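Local coordinates for protein BexL (Amycolatopsis orientalis, PDB 4XRW) that probably acts as a di-domain aromatase/cyclase, cyclising, dehydrating and aromatising a polyketide intermediate in BE-7585A biosynthesis, at residues Lys124-Arg132 against Asp145-Leu156. Numbering follows the deposited sequence.
Sequences KVRLLHAYR and DRAVDTNSRSEL
Tyr131 OH is gripped twice: it donates to Asp145 OD1 at 2.8 Å and accepts from a water at 2.9 Å that also donates to Asp145 O. The contact belongs to the helix-grip fold of the first domain, where the antiparallel sheet wraps round the long helix 138-166; here residues 124-132 run nearly antiparallel to residues 145-156 of that helix, at 159°. The hydroxyl meets OD1 from above the carboxylate plane, and the same oxygen forms a salt bridge with Arg22 of the neighbouring strand 22-30. With CG between the backbone N and the carbonyl carbon (chi1 45°), the ring of Tyr131 brings its hydroxyl to Asp145 while one face packs against Val148. Val148 splits its methyls between two rings: CG2 lies over a face of Tyr131, 4.2 Å from the centroid, and CG1 over a face of His129, both CH-pi contacts. A leucine in place of Tyr131 would probably leave Asp145 without its hydroxyl donor, the bridging water short of one acceptor, and Val148 CG2 without an aromatic face. Farther along, Leu156 CD2 rests 4.2 Å from both Val125 CG1 and Leu127 CB, an apolar patch extended by Leu159. Glu155 OE1 touches Leu127 CD2, and Glu155 OE2 makes a weak hydrogen bond to a bound MES molecule, probably from the crystallisation liquor. Ser152 OG, 3.2 Å from His129 CE1, donates to Val148 O at 2.8 Å, while Ser152 N reaches that carbonyl oxygen from the opposite face.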
ATOM      1  N   LYS A 124     -11.363  -8.193  19.716  1.00 31.48           N
ATOM      2  CA  LYS A 124     -12.495  -7.437  19.215  1.00 34.57           C
ATOM      3  C   LYS A 124     -12.022  -6.041  18.821  1.00 34.32           C
ATOM      4  O   LYS A 124     -11.434  -5.328  19.633  1.00 32.76           O
ATOM      5  CB  LYS A 124     -13.592  -7.333  20.275  1.00 32.69           C
ATOM      6  CG  LYS A 124     -14.861  -6.671  19.773  1.00 32.89           C
ATOM      7  CD  LYS A 124     -15.843  -6.450  20.912  1.00 42.83           C
ATOM      8  CE  LYS A 124     -17.096  -5.737  20.457  1.00 51.36           C
ATOM      9  NZ  LYS A 124     -18.055  -5.503  21.580  1.00 56.18           N
ATOM     10  N   VAL A 125     -12.266  -5.685  17.571  1.00 27.69           N
ATOM     11  CA  VAL A 125     -11.886  -4.382  17.041  1.00 25.25           C
ATOM     12  C   VAL A 125     -13.134  -3.568  16.850  1.00 28.91           C
ATOM     13  O   VAL A 125     -14.028  -3.955  16.112  1.00 30.72           O
ATOM     14  CB  VAL A 125     -11.124  -4.505  15.728  1.00 32.86           C
ATOM     15  CG1 VAL A 125     -10.760  -3.105  15.181  1.00 29.51           C
ATOM     16  CG2 VAL A 125      -9.882  -5.348  15.945  1.00 32.55           C
ATOM     17  N   ARG A 126     -13.190  -2.451  17.558  1.00 23.74           N
ATOM     18  CA  ARG A 126     -14.280  -1.501  17.463  1.00 26.65           C
ATOM     19  C   ARG A 126     -13.849  -0.258  16.703  1.00 22.64           C
ATOM     20  O   ARG A 126     -12.784   0.301  16.994  1.00 24.65           O
ATOM     21  CB  ARG A 126     -14.732  -1.107  18.856  1.00 30.54           C
ATOM     22  CG  ARG A 126     -15.111  -2.308  19.719  1.00 32.13           C
ATOM     23  CD  ARG A 126     -15.311  -1.862  21.131  1.00 33.44           C
ATOM     24  NE  ARG A 126     -16.254  -0.763  21.255  1.00 28.99           N
ATOM     25  CZ  ARG A 126     -16.306   0.053  22.296  1.00 36.14           C
ATOM     26  NH1 ARG A 126     -15.467  -0.131  23.305  1.00 39.19           N
ATOM     27  NH2 ARG A 126     -17.188   1.055  22.329  1.00 33.58           N
ATOM     28  N   LEU A 127     -14.690   0.174  15.773  1.00 23.68           N
ATOM     29  CA  LEU A 127     -14.408   1.344  14.959  1.00 19.89           C
ATOM     30  C   LEU A 127     -15.560   2.304  15.127  1.00 19.61           C
ATOM     31  O   LEU A 127     -16.684   2.020  14.701  1.00 23.29           O
ATOM     32  CB  LEU A 127     -14.202   0.942  13.501  1.00 21.00           C
ATOM     33  CG  LEU A 127     -14.073   2.056  12.466  1.00 23.20           C
ATOM     34  CD1 LEU A 127     -12.924   2.978  12.787  1.00 25.90           C
ATOM     35  CD2 LEU A 127     -13.930   1.453  11.056  1.00 24.20           C
ATOM     36  N   LEU A 128     -15.290   3.431  15.768  1.00 19.16           N
ATOM     37  CA  LEU A 128     -16.288   4.450  16.028  1.00 20.58           C
ATOM     38  C   LEU A 128     -16.105   5.642  15.117  1.00 24.50           C
ATOM     39  O   LEU A 128     -14.961   5.996  14.811  1.00 21.38           O
ATOM     40  CB  LEU A 128     -16.188   4.939  17.456  1.00 23.41           C
ATOM     41  CG  LEU A 128     -16.594   3.957  18.560  1.00 31.58           C
ATOM     42  CD1 LEU A 128     -15.663   2.746  18.633  1.00 32.65           C
ATOM     43  CD2 LEU A 128     -16.593   4.723  19.889  1.00 31.76           C
ATOM     44  N   HIS A 129     -17.204   6.276  14.725  1.00 22.15           N
ATOM     45  CA  HIS A 129     -17.134   7.545  14.001  1.00 22.40           C
ATOM     46  C   HIS A 129     -18.032   8.565  14.631  1.00 23.76           C
ATOM     47  O   HIS A 129     -19.071   8.232  15.222  1.00 26.13           O
ATOM     48  CB  HIS A 129     -17.511   7.362  12.529  1.00 21.01           C
ATOM     49  CG  HIS A 129     -16.483   6.634  11.726  1.00 21.85           C
ATOM     50  ND1 HIS A 129     -16.461   5.256  11.605  1.00 21.30           N
ATOM     51  CD2 HIS A 129     -15.427   7.088  11.015  1.00 27.34           C
ATOM     52  CE1 HIS A 129     -15.435   4.900  10.857  1.00 25.08           C
ATOM     53  NE2 HIS A 129     -14.792   5.993  10.486  1.00 26.78           N
ATOM     54  N   ALA A 130     -17.641   9.823  14.491  1.00 23.21           N
ATOM     55  CA  ALA A 130     -18.472  10.932  14.891  1.00 23.72           C
ATOM     56  C   ALA A 130     -18.423  11.924  13.753  1.00 25.99           C
ATOM     57  O   ALA A 130     -17.330  12.298  13.332  1.00 27.59           O
ATOM     58  CB  ALA A 130     -17.958  11.541  16.180  1.00 28.55           C
ATOM     59  N   TYR A 131     -19.574  12.352  13.255  1.00 24.75           N
ATOM     60  CA  TYR A 131     -19.581  13.258  12.122  1.00 29.11           C
ATOM     61  C   TYR A 131     -20.763  14.183  12.114  1.00 34.38           C
ATOM     62  O   TYR A 131     -21.793  13.933  12.759  1.00 29.50           O
ATOM     63  CB  TYR A 131     -19.564  12.468  10.813  1.00 27.91           C
ATOM     64  CG  TYR A 131     -20.519  11.317  10.822  1.00 27.34           C
ATOM     65  CD1 TYR A 131     -21.800  11.439  10.320  1.00 26.82           C
ATOM     66  CD2 TYR A 131     -20.137  10.108  11.369  1.00 27.96           C
ATOM     67  CE1 TYR A 131     -22.683  10.357  10.346  1.00 27.76           C
ATOM     68  CE2 TYR A 131     -20.978   9.058  11.406  1.00 24.85           C
ATOM     69  CZ  TYR A 131     -22.250   9.172  10.909  1.00 29.21           C
ATOM     70  OH  TYR A 131     -23.041   8.066  10.982  1.00 32.55           O
ATOM     71  N   ARG A 132     -20.620  15.253  11.345  1.00 32.37           N
ATOM     72  CA  ARG A 132     -21.772  16.076  11.055  1.00 35.08           C
ATOM     73  C   ARG A 132     -21.675  16.675   9.675  1.00 30.12           C
ATOM     74  O   ARG A 132     -20.609  16.714   9.049  1.00 24.33           O
ATOM     75  CB  ARG A 132     -21.961  17.163  12.110  1.00 38.23           C
ATOM     76  CG  ARG A 132     -20.751  17.963  12.484  1.00 49.38           C
ATOM     77  CD  ARG A 132     -21.139  19.046  13.508  1.00 58.21           C
ATOM     78  NE  ARG A 132     -22.160  19.943  12.966  1.00 62.84           N
ATOM     79  CZ  ARG A 132     -22.407  21.177  13.399  1.00 72.63           C
ATOM     80  NH1 ARG A 132     -21.700  21.704  14.390  1.00 81.31           N
ATOM     81  NH2 ARG A 132     -23.369  21.891  12.826  1.00 72.34           N
ATOM     82  N   ASP A 145     -24.174   9.204   6.505  1.00 21.68           N
ATOM     83  CA  ASP A 145     -24.446   8.042   7.336  1.00 25.78           C
ATOM     84  C   ASP A 145     -24.294   6.739   6.560  1.00 20.99           C
ATOM     85  O   ASP A 145     -23.675   5.801   7.038  1.00 24.72           O
ATOM     86  CB  ASP A 145     -25.847   8.147   7.912  1.00 25.40           C
ATOM     87  CG  ASP A 145     -25.984   7.383   9.158  1.00 36.44           C
ATOM     88  OD1 ASP A 145     -25.748   7.983  10.242  1.00 41.08           O
ATOM     89  OD2 ASP A 145     -26.268   6.178   9.033  1.00 35.32           O
ATOM     90  N   ARG A 146     -24.822   6.703   5.345  1.00 26.56           N
ATOM     91  CA  ARG A 146     -24.750   5.516   4.529  1.00 23.52           C
ATOM     92  C   ARG A 146     -23.331   5.256   4.071  1.00 22.98           C
ATOM     93  O   ARG A 146     -22.897   4.114   3.986  1.00 25.12           O
ATOM     94  CB  ARG A 146     -25.692   5.630   3.321  1.00 29.22           C
ATOM     95  CG  ARG A 146     -27.165   5.457   3.714  1.00 32.92           C
ATOM     96  CD  ARG A 146     -28.074   5.230   2.515  1.00 34.91           C
ATOM     97  NE  ARG A 146     -28.052   6.407   1.670  1.00 40.45           N
ATOM     98  CZ  ARG A 146     -28.891   7.427   1.764  1.00 34.53           C
ATOM     99  NH1 ARG A 146     -29.894   7.424   2.641  1.00 38.11           N
ATOM    100  NH2 ARG A 146     -28.731   8.453   0.957  1.00 33.35           N
ATOM    101  N   ALA A 147     -22.620   6.338   3.786  1.00 22.20           N
ATOM    102  CA  ALA A 147     -21.236   6.256   3.351  1.00 22.74           C
ATOM    103  C   ALA A 147     -20.365   5.662   4.441  1.00 19.81           C
ATOM    104  O   ALA A 147     -19.545   4.788   4.166  1.00 20.96           O
ATOM    105  CB  ALA A 147     -20.736   7.638   2.955  1.00 21.71           C
ATOM    106  N   VAL A 148     -20.504   6.179   5.659  1.00 20.53           N
ATOM    107  CA  VAL A 148     -19.737   5.703   6.797  1.00 22.92           C
ATOM    108  C   VAL A 148     -20.052   4.233   7.059  1.00 26.27           C
ATOM    109  O   VAL A 148     -19.140   3.417   7.300  1.00 23.03           O
ATOM    110  CB  VAL A 148     -20.009   6.560   8.055  1.00 20.46           C
ATOM    111  CG1 VAL A 148     -19.406   5.921   9.321  1.00 23.86           C
ATOM    112  CG2 VAL A 148     -19.494   7.960   7.851  1.00 22.17           C
ATOM    113  N   ASP A 149     -21.325   3.873   6.958  1.00 23.79           N
ATOM    114  CA  ASP A 149     -21.729   2.475   7.202  1.00 24.08           C
ATOM    115  C   ASP A 149     -21.109   1.505   6.202  1.00 25.64           C
ATOM    116  O   ASP A 149     -20.543   0.482   6.589  1.00 25.84           O
ATOM    117  CB  ASP A 149     -23.243   2.337   7.176  1.00 23.41           C
ATOM    118  CG  ASP A 149     -23.689   0.903   7.451  1.00 35.62           C
ATOM    119  OD1 ASP A 149     -23.384   0.401   8.545  1.00 32.33           O
ATOM    120  OD2 ASP A 149     -24.289   0.271   6.563  1.00 38.56           O
ATOM    121  N   THR A 150     -21.271   1.824   4.928  1.00 26.02           N
ATOM    122  CA  THR A 150     -20.696   1.080   3.819  1.00 27.38           C
ATOM    123  C   THR A 150     -19.166   0.995   3.974  1.00 30.95           C
ATOM    124  O   THR A 150     -18.571  -0.093   3.953  1.00 26.97           O
ATOM    125  CB  THR A 150     -21.066   1.762   2.478  1.00 30.40           C
ATOM    126  OG1 THR A 150     -22.489   1.694   2.274  1.00 32.15           O
ATOM    127  CG2 THR A 150     -20.357   1.106   1.302  1.00 33.34           C
ATOM    128  N   ASN A 151     -18.519   2.141   4.166  1.00 25.32           N
ATOM    129  CA  ASN A 151     -17.069   2.124   4.256  1.00 23.20           C
ATOM    130  C   ASN A 151     -16.542   1.399   5.490  1.00 22.31           C
ATOM    131  O   ASN A 151     -15.575   0.649   5.391  1.00 27.66           O
ATOM    132  CB  ASN A 151     -16.514   3.550   4.225  1.00 26.95           C
ATOM    133  CG  ASN A 151     -15.041   3.568   3.948  1.00 40.68           C
ATOM    134  OD1 ASN A 151     -14.617   3.350   2.811  1.00 39.81           O
ATOM    135  ND2 ASN A 151     -14.240   3.767   4.991  1.00 42.53           N
ATOM    136  N   SER A 152     -17.171   1.613   6.649  1.00 23.56           N
ATOM    137  CA  SER A 152     -16.719   0.991   7.891  1.00 24.59           C
ATOM    138  C   SER A 152     -16.828  -0.517   7.829  1.00 26.71           C
ATOM    139  O   SER A 152     -15.949  -1.213   8.297  1.00 25.57           O
ATOM    140  CB  SER A 152     -17.505   1.494   9.096  1.00 27.85           C
ATOM    141  OG  SER A 152     -17.289   2.871   9.306  1.00 29.20           O
ATOM    142  N   ARG A 153     -17.913  -1.029   7.256  1.00 24.48           N
ATOM    143  CA  ARG A 153     -18.079  -2.471   7.156  1.00 24.59           C
ATOM    144  C   ARG A 153     -17.053  -3.104   6.231  1.00 28.37           C
ATOM    145  O   ARG A 153     -16.497  -4.158   6.547  1.00 27.13           O
ATOM    146  CB  ARG A 153     -19.488  -2.808   6.671  1.00 30.89           C
ATOM    147  CG  ARG A 153     -20.571  -2.522   7.695  1.00 32.45           C
ATOM    148  CD  ARG A 153     -21.951  -2.748   7.082  1.00 36.65           C
ATOM    149  NE  ARG A 153     -22.988  -2.448   8.055  1.00 41.04           N
ATOM    150  CZ  ARG A 153     -23.257  -3.216   9.110  1.00 52.39           C
ATOM    151  NH1 ARG A 153     -22.573  -4.337   9.322  1.00 52.84           N
ATOM    152  NH2 ARG A 153     -24.217  -2.872   9.958  1.00 57.57           N
ATOM    153  N   SER A 154     -16.776  -2.460   5.099  1.00 29.75           N
ATOM    154  CA  SER A 154     -15.829  -3.023   4.151  1.00 28.88           C
ATOM    155  C   SER A 154     -14.407  -2.927   4.718  1.00 27.42           C
ATOM    156  O   SER A 154     -13.614  -3.835   4.533  1.00 27.14           O
ATOM    157  CB  SER A 154     -15.939  -2.329   2.788  1.00 32.06           C
ATOM    158  OG  SER A 154     -15.701  -0.940   2.876  1.00 41.85           O
ATOM    159  N   GLU A 155     -14.099  -1.835   5.416  1.00 27.66           N
ATOM    160  CA  GLU A 155     -12.799  -1.650   6.033  1.00 27.38           C
ATOM    161  C   GLU A 155     -12.534  -2.701   7.100  1.00 26.15           C
ATOM    162  O   GLU A 155     -11.446  -3.262   7.151  1.00 27.41           O
ATOM    163  CB  GLU A 155     -12.698  -0.236   6.632  1.00 29.83           C
ATOM    164  CG  GLU A 155     -11.455   0.054   7.396  1.00 36.54           C
ATOM    165  CD  GLU A 155     -11.240   1.548   7.612  1.00 45.17           C
ATOM    166  OE1 GLU A 155     -11.959   2.156   8.442  1.00 40.80           O
ATOM    167  OE2 GLU A 155     -10.351   2.107   6.936  1.00 50.12           O
ATOM    168  N   LEU A 156     -13.520  -2.961   7.961  1.00 25.23           N
ATOM    169  CA  LEU A 156     -13.338  -3.942   9.039  1.00 25.26           C
ATOM    170  C   LEU A 156     -13.223  -5.362   8.472  1.00 26.59           C
ATOM    171  O   LEU A 156     -12.443  -6.184   8.961  1.00 25.86           O
ATOM    172  CB  LEU A 156     -14.497  -3.870  10.043  1.00 23.88           C
ATOM    173  CG  LEU A 156     -14.465  -2.706  11.029  1.00 25.26           C
ATOM    174  CD1 LEU A 156     -15.632  -2.753  12.019  1.00 30.92           C
ATOM    175  CD2 LEU A 156     -13.126  -2.696  11.771  1.00 32.49           C
TER
HETATM  176  O   HOH W   1     -12.504   5.489   8.943  1.00 47.20           O
HETATM  177  O   HOH W   2     -23.078   5.372   9.789  1.00 26.63           O